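Local coordinates for protein Mannose/sialic acid-binding lectin (Polygonatum cyrtonema, PDB 3A0E) that probably binds carbohydrates, mannose among them, as a bulb-type lectin, at residues A[53-58]-A[85-90]; A[79-84]-A[98-103]. All coordinates share one frame; numbering follows the deposited sequence.

Contact 1. Residues A[53-58]-A[85-90]. With MAN (alpha-D-mannopyranose), chain B.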
loop_
_atom_site.group_PDB
_atom_site.type_symbol
_atom_site.label_atom_id
_atom_site.label_comp_id
_atom_site.label_asym_id
_atom_site.label_seq_id
_atom_site.Cartn_x
_atom_site.Cartn_y
_atom_site.Cartn_z
ATOM N N CYS A 53 10.479 4.533 -20.148
ATOM C CA CYS A 53 9.369 5.175 -19.455
ATOM C C CYS A 53 9.331 4.867 -17.963
ATOM O O CYS A 53 9.882 3.862 -17.515
ATOM C CB CYS A 53 8.048 4.737 -20.097
ATOM S SG CYS A 53 7.866 5.301 -21.820
ATOM N N ARG A 54 8.677 5.741 -17.202
ATOM C CA ARG A 54 8.536 5.555 -15.763
ATOM C C ARG A 54 7.131 5.944 -15.319
ATOM O O ARG A 54 6.475 6.775 -15.951
ATOM C CB ARG A 54 9.569 6.391 -14.994
ATOM C CG ARG A 54 9.364 7.905 -15.065
ATOM C CD ARG A 54 10.398 8.626 -14.199
ATOM N NE ARG A 54 10.207 10.076 -14.181
ATOM C CZ ARG A 54 10.409 10.872 -15.226
ATOM N NH1 ARG A 54 10.811 10.367 -16.383
ATOM N NH2 ARG A 54 10.208 12.176 -15.111
ATOM N N LEU A 55 6.676 5.325 -14.237
ATOM C CA LEU A 55 5.356 5.594 -13.672
ATOM C C LEU A 55 5.568 6.400 -12.395
ATOM O O LEU A 55 6.320 5.983 -11.519
ATOM C CB LEU A 55 4.650 4.282 -13.331
ATOM C CG LEU A 55 3.307 4.423 -12.604
ATOM C CD1 LEU A 55 2.184 4.637 -13.619
ATOM C CD2 LEU A 55 3.050 3.174 -11.787
ATOM N N THR A 56 4.901 7.543 -12.284
ATOM C CA THR A 56 5.065 8.393 -11.110
ATOM C C THR A 56 3.754 8.771 -10.437
ATOM O O THR A 56 2.813 9.207 -11.099
ATOM C CB THR A 56 5.792 9.712 -11.484
ATOM O OG1 THR A 56 7.042 9.409 -12.112
ATOM C CG2 THR A 56 6.046 10.562 -10.241
ATOM N N LEU A 57 3.694 8.586 -9.120
ATOM C CA LEU A 57 2.523 8.979 -8.345
ATOM C C LEU A 57 2.939 10.286 -7.677
ATOM O O LEU A 57 3.930 10.323 -6.941
ATOM C CB LEU A 57 2.186 7.938 -7.271
ATOM C CG LEU A 57 1.001 8.333 -6.381
ATOM C CD1 LEU A 57 -0.242 8.542 -7.253
ATOM C CD2 LEU A 57 0.749 7.255 -5.329
ATOM N N HIS A 58 2.189 11.351 -7.937
ATOM C CA HIS A 58 2.498 12.668 -7.389
ATOM C C HIS A 58 1.895 12.921 -6.008
ATOM O O HIS A 58 0.930 12.265 -5.611
ATOM C CB HIS A 58 2.024 13.738 -8.375
ATOM C CG HIS A 58 2.745 13.700 -9.688
ATOM N ND1 HIS A 58 3.871 14.455 -9.938
ATOM C CD2 HIS A 58 2.532 12.959 -10.800
ATOM C CE1 HIS A 58 4.322 14.180 -11.151
ATOM N NE2 HIS A 58 3.526 13.275 -11.695
ATOM N N TYR A 85 0.250 10.357 -1.168
ATOM C CA TYR A 85 -0.656 9.308 -1.608
ATOM C C TYR A 85 0.104 8.019 -1.867
ATOM O O TYR A 85 1.336 8.002 -1.871
ATOM C CB TYR A 85 -1.380 9.745 -2.886
ATOM C CG TYR A 85 -2.239 10.983 -2.709
ATOM C CD1 TYR A 85 -1.660 12.247 -2.573
ATOM C CD2 TYR A 85 -3.627 10.885 -2.642
ATOM C CE1 TYR A 85 -2.444 13.385 -2.370
ATOM C CE2 TYR A 85 -4.423 12.016 -2.436
ATOM C CZ TYR A 85 -3.823 13.260 -2.301
ATOM O OH TYR A 85 -4.600 14.374 -2.096
ATOM N N VAL A 86 -0.638 6.938 -2.081
ATOM C CA VAL A 86 -0.021 5.652 -2.356
ATOM C C VAL A 86 -0.812 4.896 -3.416
ATOM O O VAL A 86 -2.036 5.022 -3.501
ATOM C CB VAL A 86 0.069 4.776 -1.077
ATOM C CG1 VAL A 86 -1.327 4.349 -0.624
ATOM C CG2 VAL A 86 0.943 3.550 -1.348
ATOM N N LEU A 87 -0.090 4.140 -4.236
ATOM C CA LEU A 87 -0.675 3.309 -5.285
ATOM C C LEU A 87 -0.459 1.887 -4.795
ATOM O O LEU A 87 0.666 1.516 -4.465
ATOM C CB LEU A 87 0.071 3.497 -6.607
ATOM C CG LEU A 87 -0.370 2.532 -7.712
ATOM C CD1 LEU A 87 -1.809 2.848 -8.113
ATOM C CD2 LEU A 87 0.559 2.655 -8.913
ATOM N N VAL A 88 -1.516 1.083 -4.769
ATOM C CA VAL A 88 -1.393 -0.274 -4.265
ATOM C C VAL A 88 -1.996 -1.381 -5.122
ATOM O O VAL A 88 -3.145 -1.290 -5.566
ATOM C CB VAL A 88 -2.036 -0.383 -2.859
ATOM C CG1 VAL A 88 -1.870 -1.789 -2.310
ATOM C CG2 VAL A 88 -1.417 0.644 -1.918
ATOM N N LEU A 89 -1.203 -2.418 -5.365
ATOM C CA LEU A 89 -1.679 -3.594 -6.087
ATOM C C LEU A 89 -2.159 -4.472 -4.932
ATOM O O LEU A 89 -1.352 -4.973 -4.148
ATOM C CB LEU A 89 -0.537 -4.286 -6.834
ATOM C CG LEU A 89 -0.842 -5.724 -7.272
ATOM C CD1 LEU A 89 -2.111 -5.755 -8.123
ATOM C CD2 LEU A 89 0.353 -6.287 -8.036
ATOM N N GLN A 90 -3.470 -4.647 -4.821
ATOM C CA GLN A 90 -4.042 -5.417 -3.722
ATOM C C GLN A 90 -4.171 -6.917 -3.939
ATOM O O GLN A 90 -4.154 -7.406 -5.070
ATOM C CB GLN A 90 -5.409 -4.833 -3.361
ATOM C CG GLN A 90 -5.334 -3.381 -2.918
ATOM C CD GLN A 90 -6.683 -2.799 -2.552
ATOM O OE1 GLN A 90 -6.759 -1.782 -1.869
ATOM N NE2 GLN A 90 -7.755 -3.434 -3.015
HETATM C C1 MAN B . -13.041 -2.509 -4.082
HETATM C C2 MAN B . -11.842 -3.054 -3.260
HETATM C C3 MAN B . -11.368 -1.924 -2.310
HETATM C C4 MAN B . -10.967 -0.702 -3.153
HETATM C C5 MAN B . -12.188 -0.248 -3.984
HETATM C C6 MAN B . -11.782 0.954 -4.848
HETATM O O2 MAN B . -10.781 -3.420 -4.155
HETATM O O3 MAN B . -10.244 -2.372 -1.536
HETATM O O4 MAN B . -10.548 0.358 -2.284
HETATM O O5 MAN B . -12.631 -1.334 -4.856
HETATM O O6 MAN B . -12.895 1.387 -5.630
#
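Leu-57 carries CG anti to the backbone N (chi1 177°), as do Leu-55 and Leu-87, and this throws their methyls from two different sheets into the hydrophobic core of the bulb-type lectin fold, a beta-prism of three antiparallel sheets. Strands 54-57 and 86-89 pass 8.4 Å apart with their directions at 121°, so they meet as sheet faces, through apolar side chains. The foremost group is CD2 of Leu-57: it presses on the backbone of the facing strand, 3.4 Å from Leu-87 N, and also touches CB of Tyr-85 and, at 4.0 Å, CB of Leu-87. Leu-55 crosses Leu-87 at about a right angle, their CD2 methyls 3.8 Å apart. Leu-4, Ile-65, Val-95 and Ile-97 add further apolar packing around this pair. Just before strand 86-89 the Tyr-85 ring leads away, and its OH is bonded to Lys-81 O. Tyr-85 CD1 lies 4.0 Å from His-58 O. On the far end of 85-90, Gln-90 takes mannose: its extended side chain brings NE2 to O3 of the sugar at 3.1 Å (155° at the hydrogen), with a weaker bond from NE2 to O2 at 3.2 Å.

Contact 2. Residues A[79-84]-A[98-103]. With MAN (alpha-D-mannopyranose), chain C; MAN (alpha-D-mannopyranose), chain D; MAN (alpha-D-mannopyranose), chain B; SO4 (sulfate ion), chain E.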
loop_
_atom_site.group_PDB
_atom_site.type_symbol
_atom_site.label_atom_id
_atom_site.label_comp_id
_atom_site.label_asym_id
_atom_site.label_seq_id
_atom_site.Cartn_x
_atom_site.Cartn_y
_atom_site.Cartn_z
ATOM N N ASN A 79 -5.920 15.306 -9.720
ATOM C CA ASN A 79 -5.208 16.382 -9.042
ATOM C C ASN A 79 -5.981 16.878 -7.824
ATOM O O ASN A 79 -6.950 17.631 -7.950
ATOM C CB ASN A 79 -4.970 17.531 -10.025
ATOM C CG ASN A 79 -4.136 17.105 -11.220
ATOM O OD1 ASN A 79 -2.957 16.774 -11.084
ATOM N ND2 ASN A 79 -4.749 17.099 -12.397
ATOM N N GLY A 80 -5.545 16.452 -6.643
ATOM C CA GLY A 80 -6.223 16.854 -5.424
ATOM C C GLY A 80 -5.360 17.674 -4.487
ATOM O O GLY A 80 -4.450 18.386 -4.915
ATOM N N LYS A 81 -5.646 17.568 -3.197
ATOM C CA LYS A 81 -4.900 18.311 -2.193
ATOM C C LYS A 81 -3.445 17.860 -2.101
ATOM O O LYS A 81 -3.137 16.674 -2.244
ATOM C CB LYS A 81 -5.580 18.158 -0.828
ATOM C CG LYS A 81 -4.933 18.966 0.284
ATOM C CD LYS A 81 -4.268 18.075 1.321
ATOM C CE LYS A 81 -5.288 17.250 2.087
ATOM N NZ LYS A 81 -4.628 16.381 3.102
ATOM N N GLU A 82 -2.558 18.820 -1.867
ATOM C CA GLU A 82 -1.132 18.547 -1.735
ATOM C C GLU A 82 -0.916 17.835 -0.398
ATOM O O GLU A 82 -1.216 18.383 0.661
ATOM C CB GLU A 82 -0.356 19.867 -1.772
ATOM C CG GLU A 82 1.146 19.726 -1.924
ATOM C CD GLU A 82 1.540 18.879 -3.121
ATOM O OE1 GLU A 82 0.886 18.991 -4.182
ATOM O OE2 GLU A 82 2.515 18.110 -3.000
ATOM N N ASP A 83 -0.395 16.614 -0.452
ATOM C CA ASP A 83 -0.175 15.818 0.755
ATOM C C ASP A 83 0.696 14.641 0.312
ATOM O O ASP A 83 1.753 14.841 -0.283
ATOM C CB ASP A 83 -1.541 15.341 1.269
ATOM C CG ASP A 83 -1.514 14.903 2.718
ATOM O OD1 ASP A 83 -1.089 13.764 2.998
ATOM O OD2 ASP A 83 -1.924 15.706 3.581
ATOM N N HIS A 84 0.261 13.422 0.616
ATOM C CA HIS A 84 0.973 12.225 0.178
ATOM C C HIS A 84 -0.054 11.155 -0.153
ATOM O O HIS A 84 -1.108 11.072 0.480
ATOM C CB HIS A 84 1.956 11.713 1.234
ATOM C CG HIS A 84 3.222 12.509 1.305
ATOM N ND1 HIS A 84 3.390 13.560 2.179
ATOM C CD2 HIS A 84 4.353 12.451 0.563
ATOM C CE1 HIS A 84 4.570 14.118 1.970
ATOM N NE2 HIS A 84 5.174 13.464 0.994
ATOM N N TYR A 98 -4.746 5.626 -2.978
ATOM C CA TYR A 98 -5.355 6.083 -1.725
ATOM C C TYR A 98 -4.650 7.326 -1.205
ATOM O O TYR A 98 -3.438 7.474 -1.364
ATOM C CB TYR A 98 -5.249 5.029 -0.621
ATOM C CG TYR A 98 -6.043 3.768 -0.831
ATOM C CD1 TYR A 98 -5.478 2.664 -1.467
ATOM C CD2 TYR A 98 -7.340 3.651 -0.325
ATOM C CE1 TYR A 98 -6.181 1.466 -1.583
ATOM C CE2 TYR A 98 -8.053 2.459 -0.441
ATOM C CZ TYR A 98 -7.465 1.373 -1.066
ATOM O OH TYR A 98 -8.154 0.186 -1.158
ATOM N N GLY A 99 -5.406 8.196 -0.546
ATOM C CA GLY A 99 -4.827 9.409 0.001
ATOM C C GLY A 99 -5.911 10.420 0.308
ATOM O O GLY A 99 -7.034 10.261 -0.161
ATOM N N PRO A 100 -5.607 11.486 1.063
ATOM C CA PRO A 100 -4.301 11.805 1.645
ATOM C C PRO A 100 -3.959 10.976 2.883
ATOM O O PRO A 100 -4.603 9.965 3.169
ATOM C CB PRO A 100 -4.436 13.286 1.968
ATOM C CG PRO A 100 -5.855 13.370 2.426
ATOM C CD PRO A 100 -6.594 12.531 1.397
ATOM N N VAL A 101 -2.941 11.419 3.615
ATOM C CA VAL A 101 -2.505 10.733 4.824
ATOM C C VAL A 101 -3.523 10.882 5.954
ATOM O O VAL A 101 -3.987 11.984 6.246
ATOM C CB VAL A 101 -1.149 11.279 5.318
ATOM C CG1 VAL A 101 -0.748 10.584 6.611
ATOM C CG2 VAL A 101 -0.084 11.062 4.253
ATOM N N VAL A 102 -3.859 9.763 6.584
ATOM C CA VAL A 102 -4.809 9.749 7.685
ATOM C C VAL A 102 -4.083 9.631 9.022
ATOM O O VAL A 102 -4.494 10.223 10.021
ATOM C CB VAL A 102 -5.793 8.559 7.551
ATOM C CG1 VAL A 102 -6.561 8.353 8.856
ATOM C CG2 VAL A 102 -6.764 8.816 6.404
ATOM N N TRP A 103 -2.995 8.868 9.027
ATOM C CA TRP A 103 -2.218 8.629 10.240
ATOM C C TRP A 103 -0.877 8.019 9.842
ATOM O O TRP A 103 -0.769 7.388 8.797
ATOM C CB TRP A 103 -2.982 7.645 11.131
ATOM C CG TRP A 103 -2.271 7.209 12.381
ATOM C CD1 TRP A 103 -2.286 7.834 13.597
ATOM C CD2 TRP A 103 -1.479 6.024 12.551
ATOM N NE1 TRP A 103 -1.558 7.108 14.515
ATOM C CE2 TRP A 103 -1.051 5.994 13.899
ATOM C CE3 TRP A 103 -1.091 4.984 11.696
ATOM C CZ2 TRP A 103 -0.254 4.962 14.411
ATOM C CZ3 TRP A 103 -0.299 3.955 12.207
ATOM C CH2 TRP A 103 0.109 3.955 13.554
HETATM C C1 MAN C . 6.755 10.968 5.208
HETATM C C2 MAN C . 6.811 9.823 4.162
HETATM C C3 MAN C . 5.481 9.845 3.364
HETATM C C4 MAN C . 4.313 9.657 4.346
HETATM C C5 MAN C . 4.349 10.795 5.389
HETATM C C6 MAN C . 3.199 10.594 6.387
HETATM O O2 MAN C . 6.957 8.567 4.840
HETATM O O3 MAN C . 5.476 8.789 2.391
HETATM O O4 MAN C . 3.075 9.697 3.623
HETATM O O5 MAN C . 5.618 10.770 6.113
HETATM O O6 MAN C . 3.218 11.634 7.365
HETATM C C1 MAN D . 6.578 15.111 6.971
HETATM C C2 MAN D . 5.989 13.929 6.160
HETATM C C3 MAN D . 7.122 13.303 5.310
HETATM C C4 MAN D . 7.685 14.394 4.380
HETATM C C5 MAN D . 8.220 15.555 5.250
HETATM C C6 MAN D . 8.770 16.651 4.326
HETATM O O1 MAN D . 7.606 14.644 7.855
HETATM O O2 MAN D . 4.953 14.405 5.295
HETATM O O3 MAN D . 6.611 12.220 4.508
HETATM O O4 MAN D . 8.742 13.837 3.594
HETATM O O5 MAN D . 7.136 16.114 6.058
HETATM O O6 MAN D . 9.271 17.732 5.118
HETATM C C1 MAN B . -13.041 -2.509 -4.082
HETATM C C2 MAN B . -11.842 -3.054 -3.260
HETATM C C3 MAN B . -11.368 -1.924 -2.310
HETATM C C4 MAN B . -10.967 -0.702 -3.153
HETATM C C5 MAN B . -12.188 -0.248 -3.984
HETATM C C6 MAN B . -11.782 0.954 -4.848
HETATM O O2 MAN B . -10.781 -3.420 -4.155
HETATM O O3 MAN B . -10.244 -2.372 -1.536
HETATM O O4 MAN B . -10.548 0.358 -2.284
HETATM O O5 MAN B . -12.631 -1.334 -4.856
HETATM O O6 MAN B . -12.895 1.387 -5.630
HETATM S S SO4 E . 8.109 15.254 0.202
HETATM O O1 SO4 E . 7.201 15.552 1.322
HETATM O O2 SO4 E . 8.277 16.472 -0.611
HETATM O O3 SO4 E . 9.414 14.822 0.731
HETATM O O4 SO4 E . 7.540 14.179 -0.632
HETATM O O HOH W 1 -2.789 14.536 5.747
#
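Asp-83 reaches across to Pro-100 and Val-101, joining the 79-84 loop to the part of strand 95-104 that resumes at Val-101 in the bulb-type lectin fold, the strand that continues the sheet into the second subunit. Polar bonds centre on the Asp-83 carboxylate. OD1 accepts the Val-101 N-H at 3.1 Å, nearly straight at 166° but from well above the carboxylate plane, and also takes a weak bond from His-84 N. OD2 pairs with Lys-81 NZ at 2.8 Å in a salt bridge that also approaches from above the plane, and a water donates to both OD2 and Val-101 O. The aspartate is thus gripped through both oxygens, which probably steadies its negative charge.

Packing supplies the rest. Lys-81, bent at chi2 and chi3, brings NZ to the CB-CG edge of the Pro-100 ring, 3.3 Å from Pro-100 CB, while Asp-83 CG approaches the same CB. Pro-100 follows a cis peptide bond, and its CA lies 3.5 Å from His-84 O in a CA-H...O contact; that buried carbonyl has no conventional partner. CG2 of Val-101, anti to its carbonyl carbon, meets His-84 CB at 3.7 Å.

Ligands meet both segments. C3 of one mannose and O3 of the mannose it is 1-3 linked to lie over one face of the His-84 imidazole, toward the rim. His-84 NE2 donates to sulfate O4 at 3.0 Å; the sulfate, probably from the crystallisation liquor, sits at the ring edge and is also held by Asn-59. At the other end of 98-103, O4 of a third mannose donates to Tyr-98 OH at 2.7 Å.

In the fold
Contact 1 is core and contact 2 surface: the first lies about 3 Å from the centre of the chain, the second about 16 Å, and their own centres are about 13 Å apart. They share one sheet, because strands 86-89 and 95-104 are neighbours in it, joined by a probable Val-86 O to Tyr-98 N bond. Leucine methyls bind sheet to sheet in contact 1, whereas a backbone N-H to carboxylate bond, a bridging water and packing on a cis-proline join loop to strand in contact 2, with a salt bridge inside the loop. Tyr-85 bridges the two by packing on Gly-99. Gln-90 and Tyr-98, one from each, complete a single mannose site with Asp-92 and Asn-94.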